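Local coordinates for N-acetyltransferase domain-containing protein (Pyrococcus horikoshii, PDB 1WWZ) that binds acetyl-coenzyme A and is probably an acyltransferase of the GNAT family, though its acceptor substrate is unknown, at residues I102-L107 against E137-K142; T109-L114 against D119-W124. All coordinates share one frame; numbering follows the deposited sequence.

Contact 1 of 2, residues I102-L107 against E137-K142; sequences IGRKLL and EKFGFK. With ACO (acetyl coenzyme *a), chain C.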
loop_
_atom_site.group_PDB
_atom_site.type_symbol
_atom_site.label_atom_id
_atom_site.label_comp_id
_atom_site.label_asym_id
_atom_site.label_seq_id
_atom_site.Cartn_x
_atom_site.Cartn_y
_atom_site.Cartn_z
ATOM N N ILE A 102 -3.976 8.613 5.270
ATOM C CA ILE A 102 -4.929 7.537 5.511
ATOM C C ILE A 102 -5.585 7.087 4.206
ATOM O O ILE A 102 -5.714 5.888 3.957
ATOM C CB ILE A 102 -6.007 7.967 6.525
ATOM C CG1 ILE A 102 -5.357 8.187 7.894
ATOM C CG2 ILE A 102 -7.090 6.902 6.624
ATOM C CD1 ILE A 102 -6.288 8.753 8.943
ATOM N N GLY A 103 -5.986 8.046 3.375
ATOM C CA GLY A 103 -6.607 7.709 2.105
ATOM C C GLY A 103 -5.674 6.868 1.257
ATOM O O GLY A 103 -6.084 5.889 0.632
ATOM N N ARG A 104 -4.400 7.254 1.242
ATOM C CA ARG A 104 -3.395 6.531 0.483
ATOM C C ARG A 104 -3.348 5.072 0.934
ATOM O O ARG A 104 -3.284 4.168 0.108
ATOM C CB ARG A 104 -2.024 7.184 0.686
ATOM C CG ARG A 104 -0.895 6.564 -0.114
ATOM C CD ARG A 104 0.439 7.191 0.281
ATOM N NE ARG A 104 0.520 8.611 -0.056
ATOM C CZ ARG A 104 0.739 9.081 -1.281
ATOM N NH1 ARG A 104 0.901 8.246 -2.299
ATOM N NH2 ARG A 104 0.808 10.387 -1.487
ATOM N N LYS A 105 -3.381 4.844 2.245
ATOM C CA LYS A 105 -3.335 3.481 2.775
ATOM C C LYS A 105 -4.548 2.672 2.337
ATOM O O LYS A 105 -4.436 1.496 1.979
ATOM C CB LYS A 105 -3.259 3.497 4.301
ATOM C CG LYS A 105 -2.009 4.170 4.850
ATOM C CD LYS A 105 -1.975 4.114 6.371
ATOM C CE LYS A 105 -1.760 2.695 6.873
ATOM N NZ LYS A 105 -0.430 2.169 6.455
ATOM N N LEU A 106 -5.710 3.310 2.364
ATOM C CA LEU A 106 -6.931 2.639 1.955
ATOM C C LEU A 106 -6.896 2.313 0.467
ATOM O O LEU A 106 -7.321 1.235 0.062
ATOM C CB LEU A 106 -8.150 3.511 2.283
ATOM C CG LEU A 106 -8.577 3.540 3.758
ATOM C CD1 LEU A 106 -9.597 4.642 3.973
ATOM C CD2 LEU A 106 -9.157 2.182 4.162
ATOM N N LEU A 107 -6.380 3.236 -0.348
ATOM C CA LEU A 107 -6.321 3.007 -1.790
ATOM C C LEU A 107 -5.360 1.876 -2.138
ATOM O O LEU A 107 -5.661 1.033 -2.985
ATOM C CB LEU A 107 -5.931 4.297 -2.522
ATOM C CG LEU A 107 -5.984 4.279 -4.057
ATOM C CD1 LEU A 107 -7.352 3.789 -4.535
ATOM C CD2 LEU A 107 -5.707 5.680 -4.588
ATOM N N GLU A 137 -4.859 9.626 -10.224
ATOM C CA GLU A 137 -3.898 9.669 -11.324
ATOM C C GLU A 137 -2.497 9.273 -10.859
ATOM O O GLU A 137 -1.735 8.657 -11.605
ATOM C CB GLU A 137 -3.871 11.063 -11.963
ATOM C CG GLU A 137 -5.213 11.503 -12.527
ATOM C CD GLU A 137 -5.114 12.761 -13.371
ATOM O OE1 GLU A 137 -4.449 13.723 -12.933
ATOM O OE2 GLU A 137 -5.708 12.790 -14.470
ATOM N N LYS A 138 -2.164 9.623 -9.622
ATOM C CA LYS A 138 -0.861 9.282 -9.062
ATOM C C LYS A 138 -0.714 7.774 -8.940
ATOM O O LYS A 138 0.399 7.246 -8.883
ATOM C CB LYS A 138 -0.700 9.926 -7.690
ATOM C CG LYS A 138 -0.447 11.409 -7.771
ATOM C CD LYS A 138 -0.606 12.075 -6.425
ATOM C CE LYS A 138 0.060 13.436 -6.444
ATOM N NZ LYS A 138 0.759 13.646 -5.147
ATOM N N PHE A 139 -1.847 7.082 -8.896
ATOM C CA PHE A 139 -1.840 5.636 -8.780
ATOM C C PHE A 139 -2.125 4.928 -10.094
ATOM O O PHE A 139 -2.409 3.733 -10.115
ATOM C CB PHE A 139 -2.828 5.200 -7.699
ATOM C CG PHE A 139 -2.260 5.286 -6.316
ATOM C CD1 PHE A 139 -1.612 4.192 -5.750
ATOM C CD2 PHE A 139 -2.304 6.482 -5.606
ATOM C CE1 PHE A 139 -1.012 4.286 -4.496
ATOM C CE2 PHE A 139 -1.706 6.587 -4.351
ATOM C CZ PHE A 139 -1.059 5.487 -3.795
ATOM N N GLY A 140 -2.050 5.670 -11.193
ATOM C CA GLY A 140 -2.261 5.062 -12.492
ATOM C C GLY A 140 -3.630 5.160 -13.128
ATOM O O GLY A 140 -3.811 4.668 -14.241
ATOM N N PHE A 141 -4.595 5.767 -12.445
ATOM C CA PHE A 141 -5.932 5.902 -13.015
ATOM C C PHE A 141 -5.918 6.989 -14.082
ATOM O O PHE A 141 -5.208 7.986 -13.953
ATOM C CB PHE A 141 -6.950 6.265 -11.927
ATOM C CG PHE A 141 -7.394 5.093 -11.093
ATOM C CD1 PHE A 141 -8.516 4.354 -11.453
ATOM C CD2 PHE A 141 -6.685 4.725 -9.953
ATOM C CE1 PHE A 141 -8.928 3.264 -10.692
ATOM C CE2 PHE A 141 -7.089 3.633 -9.181
ATOM C CZ PHE A 141 -8.215 2.902 -9.552
ATOM N N LYS A 142 -6.702 6.786 -15.135
ATOM C CA LYS A 142 -6.795 7.749 -16.223
ATOM C C LYS A 142 -8.258 8.081 -16.500
ATOM O O LYS A 142 -9.129 7.217 -16.397
ATOM C CB LYS A 142 -6.152 7.176 -17.494
ATOM C CG LYS A 142 -4.673 6.845 -17.358
ATOM C CD LYS A 142 -4.131 6.237 -18.645
ATOM C CE LYS A 142 -2.647 5.926 -18.527
ATOM N NZ LYS A 142 -1.857 7.151 -18.214
HETATM N N1A ACO C . -5.597 18.480 -3.433
HETATM C C2A ACO C . -4.532 17.983 -4.063
HETATM N N3A ACO C . -4.048 16.710 -3.955
HETATM C C4A ACO C . -4.797 15.914 -3.074
HETATM C C5A ACO C . -5.906 16.355 -2.379
HETATM C C6A ACO C . -6.317 17.736 -2.582
HETATM N N6A ACO C . -7.366 18.264 -1.942
HETATM N N7A ACO C . -6.414 15.334 -1.584
HETATM C C8A ACO C . -5.625 14.322 -1.821
HETATM N N9A ACO C . -4.606 14.593 -2.731
HETATM C C1B ACO C . -3.551 13.726 -3.226
HETATM C C2B ACO C . -2.134 14.120 -2.775
HETATM O O2B ACO C . -1.224 13.642 -3.787
HETATM C C3B ACO C . -2.033 13.453 -1.377
HETATM O O3B ACO C . -0.632 13.216 -1.139
HETATM P P3B ACO C . 0.390 14.201 -0.384
HETATM O O7A ACO C . 0.405 15.428 -1.245
HETATM O O8A ACO C . 1.666 13.501 -0.391
HETATM O O9A ACO C . -0.159 14.428 0.971
HETATM C C4B ACO C . -2.770 12.156 -1.582
HETATM O O4B ACO C . -3.631 12.415 -2.726
HETATM C C5B ACO C . -3.733 11.771 -0.479
HETATM O O5B ACO C . -3.203 11.907 0.828
HETATM P P1A ACO C . -4.042 11.333 2.050
HETATM O O1A ACO C . -3.663 12.094 3.239
HETATM O O2A ACO C . -3.843 9.830 2.093
HETATM O O3A ACO C . -5.541 11.855 1.635
HETATM P P2A ACO C . -6.864 11.620 2.400
HETATM O O4A ACO C . -7.388 12.981 2.630
HETATM O O5A ACO C . -6.552 10.779 3.587
HETATM O O6A ACO C . -7.796 10.820 1.444
HETATM C CBP ACO C . -9.798 11.321 0.035
HETATM C CCP ACO C . -8.290 11.319 0.123
HETATM C CDP ACO C . -10.157 11.755 -1.427
HETATM C CEP ACO C . -10.348 9.914 0.357
HETATM C CAP ACO C . -10.341 12.353 1.096
HETATM O OAP ACO C . -9.858 13.654 0.772
HETATM C C9P ACO C . -11.885 12.464 1.196
HETATM O O9P ACO C . -12.525 11.790 1.993
HETATM N N8P ACO C . -12.491 13.347 0.339
HETATM C C7P ACO C . -13.956 13.581 0.283
HETATM C C6P ACO C . -14.755 12.421 -0.344
HETATM C C5P ACO C . -14.340 12.133 -1.765
HETATM O O5P ACO C . -14.203 13.063 -2.601
HETATM N N4P ACO C . -14.135 10.877 -2.130
HETATM C C3P ACO C . -13.750 10.212 -3.380
HETATM C C2P ACO C . -15.050 10.108 -4.183
HETATM S S1P ACO C . -14.640 9.215 -5.780
HETATM C C ACO C . -15.084 7.796 -5.418
HETATM O O ACO C . -15.607 7.352 -4.293
HETATM C CH3 ACO C . -15.037 6.416 -6.319
HETATM O O HOH W 1 2.656 11.707 -3.721
#
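L107 lays its CD2 methyl over one face of the F139 ring. The pair joins two helices of the GNAT fold: 102-115, whose first turn binds the acetyl-CoA pyrophosphate, and 130-138, at the turn that ends it. The contact is a CH-pi one, with L107 CD2 4.1 Å from the F139 ring centroid and 29° off the normal. The two side chains run antiparallel, each passing alongside the other. With CG anti to the backbone N (chi1 -173°), L107 reaches out from its helix to the ring.

The R104 side chain runs at about a right angle to that of F139, yet its guanidinium plane is tilted only 40° from the ring. R104 NH1 lies 3.7 Å from F139 CZ and meets the ring obliquely. NH1 is hydrogen-bonded to K138 O of the second subunit. The R104 chain bends at chi3 and brings the guanidinium edge to the ligand 3'-phosphate. The bond from R104 NH2 to ACO O8A is weak, at 3.4 Å. A water accepts from both R104 NH2 and K138 NZ and links the two segments beside the ligand.

G140, at positive phi, is the C-prime residue of a Schellman motif that ends helix 130-138. On the other segment, R104 N donates to ACO O2A at 2.8 Å. G103 N donates to ACO O5A, also at 2.8 Å.

Contact 2 of 2, residues T109-L114 against D119-W124; sequences TCLDFL and DTIELW. With ACO (acetyl coenzyme *a), chain C.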
loop_
_atom_site.group_PDB
_atom_site.type_symbol
_atom_site.label_atom_id
_atom_site.label_comp_id
_atom_site.label_asym_id
_atom_site.label_seq_id
_atom_site.Cartn_x
_atom_site.Cartn_y
_atom_site.Cartn_z
ATOM N N THR A 109 -4.572 -0.574 -0.222
ATOM C CA THR A 109 -5.236 -1.787 0.236
ATOM C C THR A 109 -6.238 -2.229 -0.826
ATOM O O THR A 109 -6.346 -3.415 -1.144
ATOM C CB THR A 109 -5.981 -1.540 1.560
ATOM O OG1 THR A 109 -5.034 -1.196 2.577
ATOM C CG2 THR A 109 -6.747 -2.787 1.994
ATOM N N CYS A 110 -6.971 -1.262 -1.365
ATOM C CA CYS A 110 -7.960 -1.532 -2.402
ATOM C C CYS A 110 -7.320 -2.113 -3.661
ATOM O O CYS A 110 -7.814 -3.088 -4.230
ATOM C CB CYS A 110 -8.705 -0.245 -2.762
ATOM S SG CYS A 110 -9.733 -0.380 -4.248
ATOM N N LEU A 111 -6.218 -1.511 -4.100
ATOM C CA LEU A 111 -5.537 -1.983 -5.299
ATOM C C LEU A 111 -5.010 -3.401 -5.123
ATOM O O LEU A 111 -5.084 -4.214 -6.047
ATOM C CB LEU A 111 -4.395 -1.033 -5.678
ATOM C CG LEU A 111 -4.830 0.375 -6.103
ATOM C CD1 LEU A 111 -3.641 1.136 -6.664
ATOM C CD2 LEU A 111 -5.917 0.283 -7.154
ATOM N N ASP A 112 -4.490 -3.695 -3.935
ATOM C CA ASP A 112 -3.961 -5.020 -3.634
ATOM C C ASP A 112 -5.095 -6.043 -3.593
ATOM O O ASP A 112 -4.968 -7.147 -4.116
ATOM C CB ASP A 112 -3.234 -5.004 -2.287
ATOM C CG ASP A 112 -2.701 -6.367 -1.899
ATOM O OD1 ASP A 112 -1.736 -6.836 -2.534
ATOM O OD2 ASP A 112 -3.259 -6.975 -0.962
ATOM N N PHE A 113 -6.208 -5.673 -2.969
ATOM C CA PHE A 113 -7.359 -6.569 -2.883
ATOM C C PHE A 113 -7.929 -6.886 -4.268
ATOM O O PHE A 113 -8.050 -8.051 -4.644
ATOM C CB PHE A 113 -8.451 -5.937 -2.016
ATOM C CG PHE A 113 -9.729 -6.730 -1.972
ATOM C CD1 PHE A 113 -9.792 -7.940 -1.287
ATOM C CD2 PHE A 113 -10.870 -6.273 -2.629
ATOM C CE1 PHE A 113 -10.970 -8.683 -1.255
ATOM C CE2 PHE A 113 -12.056 -7.011 -2.603
ATOM C CZ PHE A 113 -12.105 -8.217 -1.916
ATOM N N LEU A 114 -8.275 -5.850 -5.027
ATOM C CA LEU A 114 -8.853 -6.038 -6.353
ATOM C C LEU A 114 -7.893 -6.662 -7.362
ATOM O O LEU A 114 -8.322 -7.333 -8.305
ATOM C CB LEU A 114 -9.378 -4.703 -6.891
ATOM C CG LEU A 114 -10.559 -4.105 -6.117
ATOM C CD1 LEU A 114 -10.951 -2.749 -6.712
ATOM C CD2 LEU A 114 -11.738 -5.071 -6.171
ATOM N N ASP A 119 -8.223 -7.234 -13.721
ATOM C CA ASP A 119 -7.092 -6.632 -14.421
ATOM C C ASP A 119 -7.454 -5.192 -14.761
ATOM O O ASP A 119 -6.694 -4.483 -15.421
ATOM C CB ASP A 119 -6.771 -7.392 -15.718
ATOM C CG ASP A 119 -7.930 -7.396 -16.710
ATOM O OD1 ASP A 119 -8.640 -6.376 -16.819
ATOM O OD2 ASP A 119 -8.122 -8.419 -17.400
ATOM N N THR A 120 -8.628 -4.771 -14.301
ATOM C CA THR A 120 -9.119 -3.425 -14.555
ATOM C C THR A 120 -9.939 -2.930 -13.369
ATOM O O THR A 120 -10.717 -3.687 -12.789
ATOM C CB THR A 120 -10.020 -3.402 -15.803
ATOM O OG1 THR A 120 -9.289 -3.893 -16.930
ATOM C CG2 THR A 120 -10.493 -1.994 -16.094
ATOM N N ILE A 121 -9.750 -1.665 -13.004
ATOM C CA ILE A 121 -10.501 -1.067 -11.906
ATOM C C ILE A 121 -11.148 0.210 -12.428
ATOM O O ILE A 121 -10.478 1.077 -12.987
ATOM C CB ILE A 121 -9.600 -0.731 -10.704
ATOM C CG1 ILE A 121 -8.933 -2.009 -10.187
ATOM C CG2 ILE A 121 -10.437 -0.096 -9.585
ATOM C CD1 ILE A 121 -7.917 -1.776 -9.091
ATOM N N GLU A 122 -12.458 0.312 -12.240
ATOM C CA GLU A 122 -13.226 1.456 -12.716
ATOM C C GLU A 122 -13.847 2.249 -11.567
ATOM O O GLU A 122 -14.159 1.692 -10.513
ATOM C CB GLU A 122 -14.319 0.946 -13.663
ATOM C CG GLU A 122 -15.269 1.991 -14.217
ATOM C CD GLU A 122 -16.337 1.359 -15.094
ATOM O OE1 GLU A 122 -16.096 1.166 -16.306
ATOM O OE2 GLU A 122 -17.418 1.029 -14.563
ATOM N N LEU A 123 -14.016 3.552 -11.772
ATOM C CA LEU A 123 -14.623 4.406 -10.757
ATOM C C LEU A 123 -15.172 5.680 -11.378
ATOM O O LEU A 123 -14.793 6.060 -12.487
ATOM C CB LEU A 123 -13.600 4.767 -9.667
ATOM C CG LEU A 123 -12.399 5.621 -10.100
ATOM C CD1 LEU A 123 -12.802 7.098 -10.140
ATOM C CD2 LEU A 123 -11.245 5.435 -9.119
ATOM N N TRP A 124 -16.086 6.320 -10.658
ATOM C CA TRP A 124 -16.676 7.576 -11.090
ATOM C C TRP A 124 -16.417 8.586 -9.983
ATOM O O TRP A 124 -16.603 8.290 -8.799
ATOM C CB TRP A 124 -18.183 7.436 -11.320
ATOM C CG TRP A 124 -18.543 6.626 -12.525
ATOM C CD1 TRP A 124 -18.722 5.272 -12.586
ATOM C CD2 TRP A 124 -18.787 7.124 -13.847
ATOM N NE1 TRP A 124 -19.071 4.899 -13.863
ATOM C CE2 TRP A 124 -19.119 6.015 -14.655
ATOM C CE3 TRP A 124 -18.762 8.402 -14.424
ATOM C CZ2 TRP A 124 -19.421 6.145 -16.018
ATOM C CZ3 TRP A 124 -19.062 8.531 -15.778
ATOM C CH2 TRP A 124 -19.389 7.407 -16.558
HETATM N N1A ACO C . -5.597 18.480 -3.433
HETATM C C2A ACO C . -4.532 17.983 -4.063
HETATM N N3A ACO C . -4.048 16.710 -3.955
HETATM C C4A ACO C . -4.797 15.914 -3.074
HETATM C C5A ACO C . -5.906 16.355 -2.379
HETATM C C6A ACO C . -6.317 17.736 -2.582
HETATM N N6A ACO C . -7.366 18.264 -1.942
HETATM N N7A ACO C . -6.414 15.334 -1.584
HETATM C C8A ACO C . -5.625 14.322 -1.821
HETATM N N9A ACO C . -4.606 14.593 -2.731
HETATM C C1B ACO C . -3.551 13.726 -3.226
HETATM C C2B ACO C . -2.134 14.120 -2.775
HETATM O O2B ACO C . -1.224 13.642 -3.787
HETATM C C3B ACO C . -2.033 13.453 -1.377
HETATM O O3B ACO C . -0.632 13.216 -1.139
HETATM P P3B ACO C . 0.390 14.201 -0.384
HETATM O O7A ACO C . 0.405 15.428 -1.245
HETATM O O8A ACO C . 1.666 13.501 -0.391
HETATM O O9A ACO C . -0.159 14.428 0.971
HETATM C C4B ACO C . -2.770 12.156 -1.582
HETATM O O4B ACO C . -3.631 12.415 -2.726
HETATM C C5B ACO C . -3.733 11.771 -0.479
HETATM O O5B ACO C . -3.203 11.907 0.828
HETATM P P1A ACO C . -4.042 11.333 2.050
HETATM O O1A ACO C . -3.663 12.094 3.239
HETATM O O2A ACO C . -3.843 9.830 2.093
HETATM O O3A ACO C . -5.541 11.855 1.635
HETATM P P2A ACO C . -6.864 11.620 2.400
HETATM O O4A ACO C . -7.388 12.981 2.630
HETATM O O5A ACO C . -6.552 10.779 3.587
HETATM O O6A ACO C . -7.796 10.820 1.444
HETATM C CBP ACO C . -9.798 11.321 0.035
HETATM C CCP ACO C . -8.290 11.319 0.123
HETATM C CDP ACO C . -10.157 11.755 -1.427
HETATM C CEP ACO C . -10.348 9.914 0.357
HETATM C CAP ACO C . -10.341 12.353 1.096
HETATM O OAP ACO C . -9.858 13.654 0.772
HETATM C C9P ACO C . -11.885 12.464 1.196
HETATM O O9P ACO C . -12.525 11.790 1.993
HETATM N N8P ACO C . -12.491 13.347 0.339
HETATM C C7P ACO C . -13.956 13.581 0.283
HETATM C C6P ACO C . -14.755 12.421 -0.344
HETATM C C5P ACO C . -14.340 12.133 -1.765
HETATM O O5P ACO C . -14.203 13.063 -2.601
HETATM N N4P ACO C . -14.135 10.877 -2.130
HETATM C C3P ACO C . -13.750 10.212 -3.380
HETATM C C2P ACO C . -15.050 10.108 -4.183
HETATM S S1P ACO C . -14.640 9.215 -5.780
HETATM C C ACO C . -15.084 7.796 -5.418
HETATM O O ACO C . -15.607 7.352 -4.293
HETATM C CH3 ACO C . -15.037 6.416 -6.319
#
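I121 pushes its CD1 methyl against CD2 of L111, and this is the tight part of the contact. The two side chains cross at about a right angle, and L111 CD2 to I121 CD1 is 3.5 Å, closer than usual for two carbons. I121 has CG1 anti to its carbonyl carbon (chi1 -60°) and an extended chi2, which puts CD1 at the far end of the side chain, next to the helix.

L114 meets the same isoleucine more loosely. Its CB is 3.9 Å from I121 CD1, and its CD1 is 3.9 Å from I121 CG2. L114 thus lies against both branches of I121, while L111 meets CD1 alone. With an alanine in place of this isoleucine both branches are gone, which is likely to leave L111 CD2 and L114 CD1 facing a gap between helix and strand.

The two segments belong to a beta-alpha-beta unit in which helix 102-115 connects the parallel neighbouring strands 83-93 and 120-126. I121 points toward the helix, and I88 of strand 83-93 and F141 also pack on I121. T120 points away from the helix and packs on V85 and I154.

The loop just before the strand is more open: D119 is exposed and its CB turns away from the helix. T120 OG1 donates to D119 OD1 at 2.6 Å, nearly in line with the carboxylate C-O bond, and R83 makes a salt bridge to the same oxygen. On the helix, D112 also faces away and makes salt bridges to K105 and R104 of the second subunit. Further along the strand lies the acetyl end of the cofactor: L123 CB is 4.0 Å from ACO CH3, and W124 O is 3.5 Å from ACO CH3.

In the fold
Contact 1 and contact 2 use successive parts of helix 102-115, and their centres are 10 Å apart. In sequence, both segments of contact 2 fall between the two segments of contact 1. Phenylalanines of 137-142 bridge the two. F139 CD1 is 3.8 Å from L111 CD1. F141 CE1 packs on the strand, 3.5 Å from L123 CD2, and F141 CE2 is 4.1 Å from L111 CD2. Both contacts touch the same acetyl-CoA at different places. The 102-107 and 137-142 segments meet its phosphates and ribose, while 119-124 reaches its acetyl group. Both contacts also lie against the second subunit. Another bound acetyl-CoA is about 6 Å from the F139 side chain and about 5 Å from that of L111.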